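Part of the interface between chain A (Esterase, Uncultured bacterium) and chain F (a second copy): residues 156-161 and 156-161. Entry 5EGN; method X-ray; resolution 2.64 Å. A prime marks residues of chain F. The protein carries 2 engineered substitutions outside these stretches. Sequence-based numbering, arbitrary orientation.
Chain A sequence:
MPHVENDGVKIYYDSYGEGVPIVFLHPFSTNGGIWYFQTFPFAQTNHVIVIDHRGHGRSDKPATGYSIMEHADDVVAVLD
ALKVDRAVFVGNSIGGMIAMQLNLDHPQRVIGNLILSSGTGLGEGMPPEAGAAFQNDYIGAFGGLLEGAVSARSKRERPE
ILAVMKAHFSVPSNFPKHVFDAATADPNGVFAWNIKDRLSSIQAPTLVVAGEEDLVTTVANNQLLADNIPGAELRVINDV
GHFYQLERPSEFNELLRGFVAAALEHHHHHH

Chain A 156-161: RERPEI
Chain F 156-161: RERPEI

The contact is built round one arginine from each copy, Arg158 and Arg158′, which reach past each other to pair with a glutamate on the other chain. Each arginine has 76 Å² covered by the other stretch, nearly three times the area of the next residue, Glu157 (26 Å²), out of 250 Å² buried in all.

The backbone sets up this exchange in nearly the same way on both sides. Residues 156 and 157 finish a helix; Arg158, at phi/psi -133/72, and Arg158′, at -133/69, are the first to leave helical geometry; Pro159 and Pro159′ return to values near -68/-21 and -65/-20, and the chain runs on into a second helix through residues 160 and 161. Proline's ring restricts phi to values compatible with a helix, which suits this return. Within each turn the amide of residue 161 faces the carbonyl of residue 158: Ile161′ N to Arg158′ O is 3.3 Å, and the weak bond from Ile161 N to Arg158 O is 3.4 Å. Across the contact like residues face each other, with the CA atoms of Glu157 and Glu157′ 9.4 Å apart and those of Arg158 and Arg158′ 10.3 Å apart. The 157-to-160 directions differ by 44°.

With Arg158 CA 13.5 Å from Glu160′ CA, a long side chain such as arginine can span about half of the gap, and the glutamate reaches in from the other side. CA-to-CB points toward the other stretch in both copies, and each side chain extends with chi1 m (-48° and -49°), chi2 t and chi3 t; chi4 is -140° in Arg158 and -130° in Arg158′. In Arg158, NH1 lies 2.7 Å and NH2 2.9 Å from OE2 of Glu160′, so two donors share one acceptor in a salt bridge. The reciprocal bridge is less even: Arg158′ NH1 is 2.6 Å from Glu160 OE2, with an N-H...acceptor angle of 169°, whereas the bond from Arg158′ NH2 to Glu160 OE2 is weak at 3.3 Å. In each bridge the glutamate OE2 sits at the edge of the guanidinium, near its plane, where its N-H groups point.

Glu160 and Glu160′ are buried, and the cationic partner compensates their charge. Both aim CA-to-CB toward the other stretch with chi1 p (64° and 61°); chi2 is -94° in Glu160 and -87° in Glu160′, which folds the carboxylate back from an extended course.

The crossing brings like charges together, Arg158 NH1 lying 3.8 Å from Arg158′ NH1, but each cation has its own carboxylate. One face of the Arg158 guanidinium is covered by CG of Arg158′, and one face of the Arg158′ guanidinium by CD of Arg158, so the aliphatic part of each arginine packs on the flat group of the other.

Backbone carbonyls add polar surroundings without hydrogen bonds: Glu157 O is 3.1 Å from Arg158′ NH2, and Arg158 NH2 is 3.3 Å from Glu157′ O, both at poor angles. The Glu157 side chain instead forms a salt bridge within its own chain, its OE2 lying a very short 2.4 Å from NH2 of Arg156.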

# COMPACT_ATOMS: atom_id res chain seq x y z
N ARG A 156 19.35 1.40 -8.20
CA ARG A 156 19.71 2.74 -8.66
C ARG A 156 18.52 3.69 -8.60
O ARG A 156 18.59 4.74 -7.96
CB ARG A 156 20.27 2.68 -10.08
CG ARG A 156 20.92 3.98 -10.55
CD ARG A 156 21.27 3.92 -12.03
NE ARG A 156 20.10 4.05 -12.88
CZ ARG A 156 19.91 3.36 -14.01
NH1 ARG A 156 20.82 2.49 -14.42
NH2 ARG A 156 18.81 3.55 -14.73
N GLU A 157 17.42 3.31 -9.24
CA GLU A 157 16.30 4.22 -9.42
C GLU A 157 15.24 4.12 -8.31
O GLU A 157 14.55 5.10 -8.03
CB GLU A 157 15.64 3.98 -10.78
CG GLU A 157 16.57 4.25 -11.97
CD GLU A 157 15.89 4.04 -13.31
OE1 GLU A 157 14.72 3.59 -13.33
OE2 GLU A 157 16.52 4.33 -14.35
N ARG A 158 15.10 2.95 -7.69
CA ARG A 158 14.10 2.76 -6.65
C ARG A 158 14.65 2.06 -5.40
O ARG A 158 14.33 0.90 -5.15
CB ARG A 158 12.91 1.96 -7.19
CG ARG A 158 12.36 2.44 -8.52
CD ARG A 158 11.02 1.80 -8.85
NE ARG A 158 10.57 2.12 -10.20
CZ ARG A 158 9.31 2.40 -10.53
NH1 ARG A 158 8.37 2.40 -9.59
NH2 ARG A 158 9.00 2.68 -11.78
N PRO A 159 15.47 2.77 -4.61
CA PRO A 159 16.04 2.21 -3.37
C PRO A 159 14.98 1.99 -2.28
O PRO A 159 15.17 1.18 -1.35
CB PRO A 159 17.05 3.28 -2.93
CG PRO A 159 16.55 4.54 -3.55
CD PRO A 159 15.95 4.14 -4.86
N GLU A 160 13.86 2.69 -2.41
CA GLU A 160 12.76 2.60 -1.46
C GLU A 160 12.18 1.19 -1.38
O GLU A 160 11.57 0.82 -0.37
CB GLU A 160 11.66 3.60 -1.82
CG GLU A 160 10.97 3.32 -3.16
CD GLU A 160 11.58 4.11 -4.30
OE1 GLU A 160 12.68 4.68 -4.12
OE2 GLU A 160 10.96 4.15 -5.38
N ILE A 161 12.36 0.41 -2.44
CA ILE A 161 11.88 -0.97 -2.47
C ILE A 161 12.65 -1.85 -1.48
O ILE A 161 12.06 -2.47 -0.60
CB ILE A 161 12.00 -1.57 -3.89
CG1 ILE A 161 11.12 -0.79 -4.87
CG2 ILE A 161 11.62 -3.04 -3.88
CD1 ILE A 161 11.18 -1.31 -6.29
N ARG F 156 6.82 10.10 -16.73
CA ARG F 156 7.70 9.39 -17.64
C ARG F 156 8.21 8.06 -17.05
O ARG F 156 7.99 7.00 -17.63
CB ARG F 156 8.89 10.28 -18.03
CG ARG F 156 9.74 9.76 -19.18
CD ARG F 156 10.99 10.62 -19.35
NE ARG F 156 10.70 12.04 -19.15
CZ ARG F 156 11.43 12.86 -18.40
NH1 ARG F 156 11.09 14.13 -18.27
NH2 ARG F 156 12.51 12.40 -17.78
N GLU F 157 8.86 8.14 -15.90
CA GLU F 157 9.53 7.00 -15.29
C GLU F 157 8.63 6.17 -14.38
O GLU F 157 8.88 4.98 -14.17
CB GLU F 157 10.76 7.47 -14.51
CG GLU F 157 11.72 8.33 -15.31
CD GLU F 157 12.94 8.77 -14.51
OE1 GLU F 157 13.03 8.42 -13.31
OE2 GLU F 157 13.81 9.46 -15.08
N ARG F 158 7.58 6.78 -13.84
CA ARG F 158 6.65 6.07 -12.96
C ARG F 158 5.18 6.34 -13.32
O ARG F 158 4.47 7.00 -12.56
CB ARG F 158 6.89 6.47 -11.49
CG ARG F 158 8.34 6.40 -11.04
CD ARG F 158 8.48 6.66 -9.54
NE ARG F 158 9.87 6.76 -9.12
CZ ARG F 158 10.41 6.09 -8.10
NH1 ARG F 158 9.67 5.26 -7.39
NH2 ARG F 158 11.69 6.26 -7.80
N PRO F 159 4.73 5.83 -14.48
CA PRO F 159 3.35 6.04 -14.93
C PRO F 159 2.31 5.38 -14.02
O PRO F 159 1.13 5.76 -14.02
CB PRO F 159 3.33 5.40 -16.32
CG PRO F 159 4.43 4.40 -16.29
CD PRO F 159 5.49 5.00 -15.42
N GLU F 160 2.77 4.40 -13.24
CA GLU F 160 1.90 3.67 -12.33
C GLU F 160 1.28 4.57 -11.26
O GLU F 160 0.25 4.24 -10.69
CB GLU F 160 2.68 2.53 -11.66
CG GLU F 160 3.87 2.97 -10.82
CD GLU F 160 5.14 3.11 -11.63
OE1 GLU F 160 5.07 3.05 -12.88
OE2 GLU F 160 6.22 3.28 -11.03
N ILE F 161 1.92 5.70 -10.99
CA ILE F 161 1.42 6.65 -10.00
C ILE F 161 0.15 7.34 -10.49
O ILE F 161 -0.87 7.35 -9.80
CB ILE F 161 2.49 7.71 -9.64
CG1 ILE F 161 3.71 7.04 -9.00
CG2 ILE F 161 1.91 8.76 -8.71
CD1 ILE F 161 4.79 8.01 -8.59